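Local coordinates for protein V-type ATP synthase alpha chain (Nanoarchaeum equitans Kin4-M, PDB 5BN3) that is the V-ATPase subunit A of an archaeon, a P-loop nucleotide-binding protein of the ATP synthase alpha/beta family that holds adenosine-5'-diphosphate and magnesium, at residues F211-G216 / T424-F429; S321-A326 / A378-G383; A347-K352 / E388-N393. One frame throughout, in Å; residues are numbered along the deposited sequence.

Interaction 1. Residues F211-G216 / T424-F429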
loop_
_atom_site.group_PDB
_atom_site.type_symbol
_atom_site.label_atom_id
_atom_site.label_comp_id
_atom_site.label_asym_id
_atom_site.label_seq_id
_atom_site.Cartn_x
_atom_site.Cartn_y
_atom_site.Cartn_z
ATOM N N PHE A 211 16.830 -17.696 24.925
ATOM C CA PHE A 211 16.637 -18.191 23.558
ATOM C C PHE A 211 17.871 -18.875 22.963
ATOM O O PHE A 211 18.319 -18.502 21.878
ATOM C CB PHE A 211 16.195 -17.038 22.647
ATOM C CG PHE A 211 15.044 -16.235 23.199
ATOM C CD1 PHE A 211 13.743 -16.702 23.093
ATOM C CD2 PHE A 211 15.265 -15.015 23.823
ATOM C CE1 PHE A 211 12.681 -15.969 23.600
ATOM C CE2 PHE A 211 14.209 -14.276 24.332
ATOM C CZ PHE A 211 12.916 -14.756 24.219
ATOM N N PRO A 212 18.401 -19.905 23.645
ATOM C CA PRO A 212 19.652 -20.492 23.156
ATOM C C PRO A 212 19.455 -21.367 21.926
ATOM O O PRO A 212 18.374 -21.924 21.732
ATOM C CB PRO A 212 20.103 -21.364 24.331
ATOM C CG PRO A 212 18.827 -21.795 24.970
ATOM C CD PRO A 212 17.887 -20.618 24.832
ATOM N N ILE A 213 20.491 -21.470 21.100
ATOM C CA ILE A 213 20.518 -22.457 20.030
ATOM C C ILE A 213 21.583 -23.498 20.347
ATOM O O ILE A 213 22.402 -23.306 21.248
ATOM C CB ILE A 213 20.831 -21.828 18.656
ATOM C CG1 ILE A 213 22.185 -21.117 18.675
ATOM C CG2 ILE A 213 19.748 -20.864 18.257
ATOM C CD1 ILE A 213 22.574 -20.524 17.324
ATOM N N ALA A 214 21.582 -24.593 19.599
ATOM C CA ALA A 214 22.597 -25.623 19.784
ATOM C C ALA A 214 23.809 -25.329 18.909
ATOM O O ALA A 214 23.709 -24.565 17.943
ATOM C CB ALA A 214 22.027 -26.982 19.452
ATOM N N LYS A 215 24.949 -25.930 19.246
ATOM C CA LYS A 215 26.125 -25.859 18.384
ATOM C C LYS A 215 25.792 -26.487 17.041
ATOM O O LYS A 215 25.334 -27.631 16.979
ATOM C CB LYS A 215 27.315 -26.600 19.001
ATOM C CG LYS A 215 28.124 -25.795 20.002
ATOM C CD LYS A 215 29.534 -26.364 20.130
ATOM C CE LYS A 215 30.347 -25.621 21.173
ATOM N NZ LYS A 215 30.372 -24.155 20.924
ATOM N N GLY A 216 26.023 -25.740 15.969
ATOM C CA GLY A 216 25.673 -26.202 14.641
ATOM C C GLY A 216 24.318 -25.672 14.217
ATOM O O GLY A 216 23.854 -25.947 13.112
ATOM N N THR A 424 13.325 -19.668 20.251
ATOM C CA THR A 424 14.256 -20.690 19.792
ATOM C C THR A 424 13.486 -21.985 19.580
ATOM O O THR A 424 12.589 -22.313 20.358
ATOM C CB THR A 424 15.436 -20.907 20.769
ATOM O OG1 THR A 424 16.287 -21.949 20.272
ATOM C CG2 THR A 424 14.936 -21.287 22.163
ATOM N N LYS A 425 13.812 -22.701 18.510
ATOM C CA LYS A 425 13.174 -23.982 18.237
ATOM C C LYS A 425 14.071 -25.123 18.700
ATOM O O LYS A 425 13.796 -26.288 18.423
ATOM C CB LYS A 425 12.872 -24.127 16.741
ATOM C CG LYS A 425 11.896 -23.101 16.182
ATOM C CD LYS A 425 11.663 -23.320 14.690
ATOM C CE LYS A 425 11.071 -24.693 14.408
ATOM N NZ LYS A 425 9.689 -24.845 14.946
ATOM N N GLN A 426 15.138 -24.780 19.414
ATOM C CA GLN A 426 16.155 -25.759 19.779
ATOM C C GLN A 426 16.331 -25.944 21.285
ATOM O O GLN A 426 17.307 -26.541 21.726
ATOM C CB GLN A 426 17.491 -25.403 19.108
ATOM C CG GLN A 426 17.427 -25.460 17.581
ATOM C CD GLN A 426 18.716 -25.040 16.899
ATOM O OE1 GLN A 426 19.719 -24.751 17.553
ATOM N NE2 GLN A 426 18.693 -25.002 15.570
ATOM N N TRP A 427 15.383 -25.449 22.073
ATOM C CA TRP A 427 15.449 -25.631 23.520
ATOM C C TRP A 427 15.408 -27.105 23.923
ATOM O O TRP A 427 16.035 -27.499 24.906
ATOM C CB TRP A 427 14.324 -24.871 24.227
ATOM C CG TRP A 427 14.270 -25.145 25.705
ATOM C CD1 TRP A 427 13.316 -25.854 26.379
ATOM C CD2 TRP A 427 15.227 -24.730 26.688
ATOM N NE1 TRP A 427 13.615 -25.893 27.721
ATOM C CE2 TRP A 427 14.784 -25.212 27.936
ATOM C CE3 TRP A 427 16.413 -23.993 26.633
ATOM C CZ2 TRP A 427 15.489 -24.979 29.118
ATOM C CZ3 TRP A 427 17.108 -23.763 27.804
ATOM C CH2 TRP A 427 16.646 -24.254 29.030
ATOM N N GLU A 428 14.679 -27.917 23.162
ATOM C CA GLU A 428 14.546 -29.341 23.481
ATOM C C GLU A 428 15.869 -30.101 23.377
ATOM O O GLU A 428 16.031 -31.161 23.983
ATOM C CB GLU A 428 13.479 -30.005 22.598
ATOM C CG GLU A 428 13.781 -29.995 21.106
ATOM C CD GLU A 428 12.730 -30.732 20.292
ATOM O OE1 GLU A 428 12.701 -31.981 20.346
ATOM O OE2 GLU A 428 11.931 -30.065 19.602
ATOM N N PHE A 429 16.815 -29.552 22.621
ATOM C CA PHE A 429 18.101 -30.210 22.407
ATOM C C PHE A 429 19.171 -29.767 23.404
ATOM O O PHE A 429 20.211 -30.417 23.535
ATOM C CB PHE A 429 18.601 -29.963 20.980
ATOM C CG PHE A 429 17.643 -30.403 19.907
ATOM C CD1 PHE A 429 17.430 -31.752 19.655
ATOM C CD2 PHE A 429 16.974 -29.469 19.131
ATOM C CE1 PHE A 429 16.555 -32.157 18.661
ATOM C CE2 PHE A 429 16.098 -29.869 18.135
ATOM C CZ PHE A 429 15.889 -31.215 17.901
#
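Thr-424 OG1 works in two directions: it donates to Pro-212 O at 2.5 Å and accepts from Gln-426 N, closing an ST turn at the start of segment 424-429. The hydroxyl stands anti to its own backbone N (chi1 178°) and meets the Pro-212 carbonyl from a position tilted 33° out of its plane. The methyl CG2 of the same threonine rests 3.8 Å from Phe-211 CA. Two residues further on, the extended Gln-426 side chain lies beside Ile-213 and presents OE1 to Ala-214 N at 2.8 Å; this bond is almost straight (173° at the hydrogen), and OE1 also touches Ile-213 CB at 3.3 Å. A backbone N-H of one loop is thus satisfied by the side-chain carbonyl oxygen of Gln-426. Apolar contact completes the join, with Pro-212 CG lying in the plane of the Trp-427 indole, at its edge, 3.7 Å from CE3. In this P-loop protein the contact ties the loop between helix 205-210 and strand 218-222 to the turn that leads from strand 423-424 into helix 427-437, while Ile-213 leans on strands 370-379 and 400-401.

Interaction 2. Residues S321-A326 / A378-G383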
loop_
_atom_site.group_PDB
_atom_site.type_symbol
_atom_site.label_atom_id
_atom_site.label_comp_id
_atom_site.label_asym_id
_atom_site.label_seq_id
_atom_site.Cartn_x
_atom_site.Cartn_y
_atom_site.Cartn_z
ATOM N N SER A 321 25.668 -7.436 7.149
ATOM C CA SER A 321 24.305 -7.933 7.308
ATOM C C SER A 321 23.827 -8.634 6.034
ATOM O O SER A 321 24.218 -8.257 4.928
ATOM C CB SER A 321 23.373 -6.763 7.639
ATOM O OG SER A 321 22.050 -7.022 7.208
ATOM N N THR A 322 22.969 -9.642 6.189
ATOM C CA THR A 322 22.481 -10.418 5.046
ATOM C C THR A 322 21.576 -9.628 4.101
ATOM O O THR A 322 21.423 -9.987 2.936
ATOM C CB THR A 322 21.752 -11.703 5.490
ATOM O OG1 THR A 322 20.604 -11.360 6.277
ATOM C CG2 THR A 322 22.684 -12.581 6.304
ATOM N N SER A 323 20.976 -8.557 4.605
ATOM C CA SER A 323 20.157 -7.683 3.773
ATOM C C SER A 323 20.961 -7.015 2.652
ATOM O O SER A 323 20.421 -6.716 1.588
ATOM C CB SER A 323 19.475 -6.617 4.632
ATOM O OG SER A 323 18.664 -7.218 5.623
ATOM N N ARG A 324 22.249 -6.785 2.892
ATOM C CA ARG A 324 23.106 -6.136 1.901
ATOM C C ARG A 324 23.405 -7.091 0.750
ATOM O O ARG A 324 23.548 -6.672 -0.399
ATOM C CB ARG A 324 24.410 -5.657 2.548
ATOM C CG ARG A 324 24.213 -4.820 3.807
ATOM C CD ARG A 324 23.244 -3.678 3.572
ATOM N NE ARG A 324 22.927 -2.988 4.818
ATOM C CZ ARG A 324 21.761 -2.407 5.077
ATOM N NH1 ARG A 324 20.789 -2.432 4.175
ATOM N NH2 ARG A 324 21.566 -1.806 6.242
ATOM N N TRP A 325 23.503 -8.375 1.077
ATOM C CA TRP A 325 23.660 -9.433 0.084
ATOM C C TRP A 325 22.388 -9.517 -0.750
ATOM O O TRP A 325 22.441 -9.658 -1.971
ATOM C CB TRP A 325 23.949 -10.768 0.791
ATOM C CG TRP A 325 23.864 -12.003 -0.079
ATOM C CD1 TRP A 325 24.106 -12.089 -1.422
ATOM C CD2 TRP A 325 23.500 -13.326 0.346
ATOM N NE1 TRP A 325 23.918 -13.381 -1.853
ATOM C CE2 TRP A 325 23.548 -14.159 -0.788
ATOM C CE3 TRP A 325 23.145 -13.885 1.578
ATOM C CZ2 TRP A 325 23.249 -15.522 -0.727
ATOM C CZ3 TRP A 325 22.850 -15.237 1.637
ATOM C CH2 TRP A 325 22.904 -16.039 0.492
ATOM N N ALA A 326 21.242 -9.405 -0.087
ATOM C CA ALA A 326 19.962 -9.393 -0.784
ATOM C C ALA A 326 19.860 -8.212 -1.747
ATOM O O ALA A 326 19.314 -8.348 -2.843
ATOM C CB ALA A 326 18.819 -9.372 0.209
ATOM N N ALA A 378 22.564 -11.418 10.717
ATOM C CA ALA A 378 21.879 -10.164 11.009
ATOM C C ALA A 378 21.034 -9.751 9.806
ATOM O O ALA A 378 21.415 -9.986 8.657
ATOM C CB ALA A 378 22.878 -9.082 11.352
ATOM N N VAL A 379 19.876 -9.153 10.070
ATOM C CA VAL A 379 18.994 -8.685 9.005
ATOM C C VAL A 379 18.636 -7.226 9.256
ATOM O O VAL A 379 18.410 -6.830 10.398
ATOM C CB VAL A 379 17.699 -9.524 8.926
ATOM C CG1 VAL A 379 16.920 -9.180 7.663
ATOM C CG2 VAL A 379 18.016 -11.002 8.946
ATOM N N SER A 380 18.589 -6.429 8.193
ATOM C CA SER A 380 18.328 -4.999 8.320
ATOM C C SER A 380 17.046 -4.588 7.602
ATOM O O SER A 380 17.103 -3.960 6.546
ATOM C CB SER A 380 19.499 -4.195 7.759
ATOM O OG SER A 380 20.731 -4.630 8.298
ATOM N N PRO A 381 15.884 -4.923 8.184
ATOM C CA PRO A 381 14.595 -4.630 7.546
ATOM C C PRO A 381 14.352 -3.134 7.384
ATOM O O PRO A 381 14.560 -2.369 8.330
ATOM C CB PRO A 381 13.577 -5.222 8.527
ATOM C CG PRO A 381 14.273 -5.211 9.846
ATOM C CD PRO A 381 15.710 -5.509 9.526
ATOM N N PRO A 382 13.920 -2.719 6.187
ATOM C CA PRO A 382 13.636 -1.305 5.926
ATOM C C PRO A 382 12.562 -0.793 6.879
ATOM O O PRO A 382 11.502 -1.415 6.985
ATOM C CB PRO A 382 13.097 -1.317 4.492
ATOM C CG PRO A 382 13.672 -2.553 3.878
ATOM C CD PRO A 382 13.726 -3.559 4.990
ATOM N N GLY A 383 12.842 0.303 7.578
ATOM C CA GLY A 383 11.884 0.890 8.500
ATOM C C GLY A 383 11.572 0.038 9.718
ATOM O O GLY A 383 10.629 0.328 10.457
HETATM O O HOH W 1 16.111 -6.770 4.795
HETATM O O HOH W 2 18.019 -1.880 4.962
#
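Thr-322 and Ala-378 meet where two neighbouring parallel strands of the P-loop NTPase core, 314-320 and 370-379, come to their C-terminal ends; the first gives way to helix 322-335 and the second to a loop. The tight part centres on Ala-378 O, gripped by Thr-322 N at 2.9 Å and by Thr-322 OG1, also at 2.9 Å, from opposite faces of the carbonyl plane. A chi1 of 62° wedges OG1 between the backbone N and the carbonyl carbon, close enough to its own amide for both donors to reach one oxygen. Beside this grip Ser-321 OG caps the helix by accepting from Ser-323 N, and it pairs with Ser-380 OG at 2.9 Å, either hydroxyl being a possible donor. Past the end of the strand, Ser-323 OG accepts from Ser-380 N at 2.7 Å with a nearly straight bond and also touches Val-379 CG1 at 3.3 Å. Val-379 in turn packs on helix 389-395.

The other side is looser and watered. There the bent Arg-324 chain sends its guanidinium past Ser-380 without a direct bond, one face over CB. Its NE forms a salt bridge with Glu-252, and Tyr-256 and Tyr-297 of the neighbouring NEQ263 chain add cation-pi contacts, placing this edge at a subunit interface. Ser-380 also touches Lys-229 of the nucleotide pocket. One water lies 2.7 Å from Ser-323 OG and is only weakly bonded to Ser-380 O; a second links the two segments, accepting from Arg-324 NH1 at 2.9 Å and donating to Ser-380 O at 2.8 Å.

Interaction 3. Residues A347-K352 / E388-N393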
loop_
_atom_site.group_PDB
_atom_site.type_symbol
_atom_site.label_atom_id
_atom_site.label_comp_id
_atom_site.label_asym_id
_atom_site.label_seq_id
_atom_site.Cartn_x
_atom_site.Cartn_y
_atom_site.Cartn_z
ATOM N N ALA A 347 12.648 -13.605 -7.515
ATOM C CA ALA A 347 11.790 -14.657 -6.985
ATOM C C ALA A 347 12.575 -15.799 -6.344
ATOM O O ALA A 347 12.016 -16.594 -5.587
ATOM C CB ALA A 347 10.872 -15.182 -8.077
ATOM N N TYR A 348 13.869 -15.877 -6.648
ATOM C CA TYR A 348 14.716 -16.937 -6.111
ATOM C C TYR A 348 15.453 -16.530 -4.832
ATOM O O TYR A 348 16.429 -17.172 -4.447
ATOM C CB TYR A 348 15.707 -17.431 -7.175
ATOM C CG TYR A 348 16.423 -16.335 -7.936
ATOM C CD1 TYR A 348 17.567 -15.740 -7.424
ATOM C CD2 TYR A 348 15.969 -15.915 -9.179
ATOM C CE1 TYR A 348 18.228 -14.748 -8.118
ATOM C CE2 TYR A 348 16.626 -14.924 -9.880
ATOM C CZ TYR A 348 17.755 -14.346 -9.344
ATOM O OH TYR A 348 18.417 -13.356 -10.033
ATOM N N LEU A 349 14.977 -15.477 -4.171
ATOM C CA LEU A 349 15.607 -14.992 -2.942
ATOM C C LEU A 349 15.703 -16.075 -1.868
ATOM O O LEU A 349 16.759 -16.263 -1.268
ATOM C CB LEU A 349 14.855 -13.778 -2.389
ATOM C CG LEU A 349 15.375 -13.228 -1.057
ATOM C CD1 LEU A 349 16.811 -12.750 -1.197
ATOM C CD2 LEU A 349 14.489 -12.105 -0.536
ATOM N N LEU A 350 14.602 -16.784 -1.633
ATOM C CA LEU A 350 14.565 -17.828 -0.610
ATOM C C LEU A 350 15.573 -18.942 -0.887
ATOM O O LEU A 350 16.261 -19.408 0.021
ATOM C CB LEU A 350 13.154 -18.411 -0.491
ATOM C CG LEU A 350 12.995 -19.578 0.490
ATOM C CD1 LEU A 350 13.257 -19.126 1.914
ATOM C CD2 LEU A 350 11.615 -20.204 0.375
ATOM N N ARG A 351 15.661 -19.356 -2.148
ATOM C CA ARG A 351 16.586 -20.411 -2.554
ATOM C C ARG A 351 18.035 -19.984 -2.337
ATOM O O ARG A 351 18.866 -20.780 -1.891
ATOM C CB ARG A 351 16.354 -20.772 -4.027
ATOM C CG ARG A 351 17.110 -22.001 -4.515
ATOM C CD ARG A 351 16.901 -22.210 -6.009
ATOM N NE ARG A 351 17.583 -21.189 -6.803
ATOM C CZ ARG A 351 17.212 -20.821 -8.025
ATOM N NH1 ARG A 351 16.158 -21.385 -8.596
ATOM N NH2 ARG A 351 17.889 -19.883 -8.671
ATOM N N LYS A 352 18.328 -18.722 -2.644
ATOM C CA LYS A 352 19.673 -18.181 -2.477
ATOM C C LYS A 352 20.062 -18.108 -1.007
ATOM O O LYS A 352 21.171 -18.486 -0.636
ATOM C CB LYS A 352 19.779 -16.793 -3.118
ATOM C CG LYS A 352 19.810 -16.800 -4.644
ATOM C CD LYS A 352 21.107 -17.409 -5.168
ATOM C CE LYS A 352 21.180 -17.344 -6.690
ATOM N NZ LYS A 352 22.521 -17.761 -7.201
ATOM N N GLU A 388 8.912 -7.983 5.955
ATOM C CA GLU A 388 9.574 -7.912 4.652
ATOM C C GLU A 388 10.219 -9.256 4.259
ATOM O O GLU A 388 10.469 -10.097 5.126
ATOM C CB GLU A 388 10.587 -6.758 4.663
ATOM C CG GLU A 388 11.728 -6.927 5.648
ATOM C CD GLU A 388 12.924 -7.605 5.026
ATOM O OE1 GLU A 388 13.791 -8.092 5.781
ATOM O OE2 GLU A 388 13.007 -7.639 3.777
ATOM N N PRO A 389 10.463 -9.470 2.949
ATOM C CA PRO A 389 10.890 -10.780 2.432
ATOM C C PRO A 389 12.175 -11.361 3.030
ATOM O O PRO A 389 12.206 -12.565 3.291
ATOM C CB PRO A 389 11.102 -10.513 0.938
ATOM C CG PRO A 389 10.185 -9.395 0.628
ATOM C CD PRO A 389 10.210 -8.516 1.851
ATOM N N VAL A 390 13.216 -10.553 3.215
ATOM C CA VAL A 390 14.478 -11.076 3.743
ATOM C C VAL A 390 14.292 -11.668 5.138
ATOM O O VAL A 390 14.717 -12.793 5.405
ATOM C CB VAL A 390 15.586 -10.001 3.764
ATOM C CG1 VAL A 390 16.905 -10.605 4.216
ATOM C CG2 VAL A 390 15.748 -9.386 2.387
ATOM N N THR A 391 13.646 -10.913 6.022
ATOM C CA THR A 391 13.383 -11.395 7.375
ATOM C C THR A 391 12.495 -12.635 7.351
ATOM O O THR A 391 12.799 -13.634 7.998
ATOM C CB THR A 391 12.695 -10.318 8.235
ATOM O OG1 THR A 391 13.508 -9.139 8.276
ATOM C CG2 THR A 391 12.488 -10.829 9.648
ATOM N N GLN A 392 11.396 -12.570 6.603
ATOM C CA GLN A 392 10.425 -13.662 6.588
ATOM C C GLN A 392 10.970 -14.945 5.970
ATOM O O GLN A 392 10.729 -16.033 6.492
ATOM C CB GLN A 392 9.125 -13.227 5.901
ATOM C CG GLN A 392 8.312 -12.230 6.721
ATOM C CD GLN A 392 8.026 -12.739 8.121
ATOM O OE1 GLN A 392 7.721 -13.913 8.311
ATOM N NE2 GLN A 392 8.144 -11.860 9.113
ATOM N N ASN A 393 11.699 -14.824 4.863
ATOM C CA ASN A 393 12.360 -15.988 4.271
ATOM C C ASN A 393 13.359 -16.624 5.232
ATOM O O ASN A 393 13.412 -17.847 5.368
ATOM C CB ASN A 393 13.083 -15.604 2.975
ATOM C CG ASN A 393 12.132 -15.372 1.818
ATOM O OD1 ASN A 393 10.977 -15.799 1.849
ATOM N ND2 ASN A 393 12.621 -14.704 0.779
#
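Leu-349 and Leu-350, in the first turn of helix 349-357, pack against the N-terminal part of helix 389-395, a helix-to-helix contact within the nucleotide-binding domain, with no hydrogen bond crossing between the two segments. The apolar part belongs mainly to Leu-349. Its CG stands anti to the backbone N (chi1 177°), and its CD2 lies 4.0 Å from Pro-389 CB and 4.2 Å from Val-390 CG2; the leucine and proline side chains cross at about a right angle. Val-390 also touches helix 322-335 and strand 370-379.

A second kind of contact sets an amide against hydrocarbon. The Asn-393 side chain runs between the two leucines: ND2 comes to 3.5 Å from Leu-349 CD2, while CB approaches Leu-350 CD1 at 3.7 Å. The same Leu-350 methyl also lies 3.7 Å from Asn-393 O, so it touches a backbone carbonyl as well as the side chain.

Among the polar contacts, Arg-351 forms a salt bridge with Glu-237 of the neighbouring NEQ263 chain. The capping bonds are local to segment 388-393 and finish its helix end. Glu-388, at the N-cap, folds its carboxylate back over the first turn, where OE2 accepts from Val-390 N at 3.0 Å and OE1 from Thr-391 N at 2.8 Å. Val-390 N and Thr-391 N each meet their oxygen from well out of the carboxylate plane. Glu-388 OE1 takes a second bond from the same threonine, Thr-391 OG1 donating at 2.7 Å on the face of the plane that Thr-391 N also uses.

In the fold
Interactions 2 and 3 are neighbours, with centres 11 Å apart, and they share side-chain packing: Val-379 CG1 lies 3.7 Å from Val-390 CG1, and Ala-326 CB lies 3.8 Å from Val-390 CG2. Their segments alternate along the chain, and helices 322-335, 349-357 and 389-395 come together near the end of strand 370-379. Interaction 2 is close to the nucleotide, the Ser-380 side chain being about 7 Å from both adenosine-5'-diphosphate and a magnesium ion. Interaction 1 encloses both others in sequence yet stands apart, its centre 23 Å from each. It approaches strand 370-379 at Thr-374, a metal-site residue, and the Ile-213 side chain is about 8 Å from a different magnesium ion.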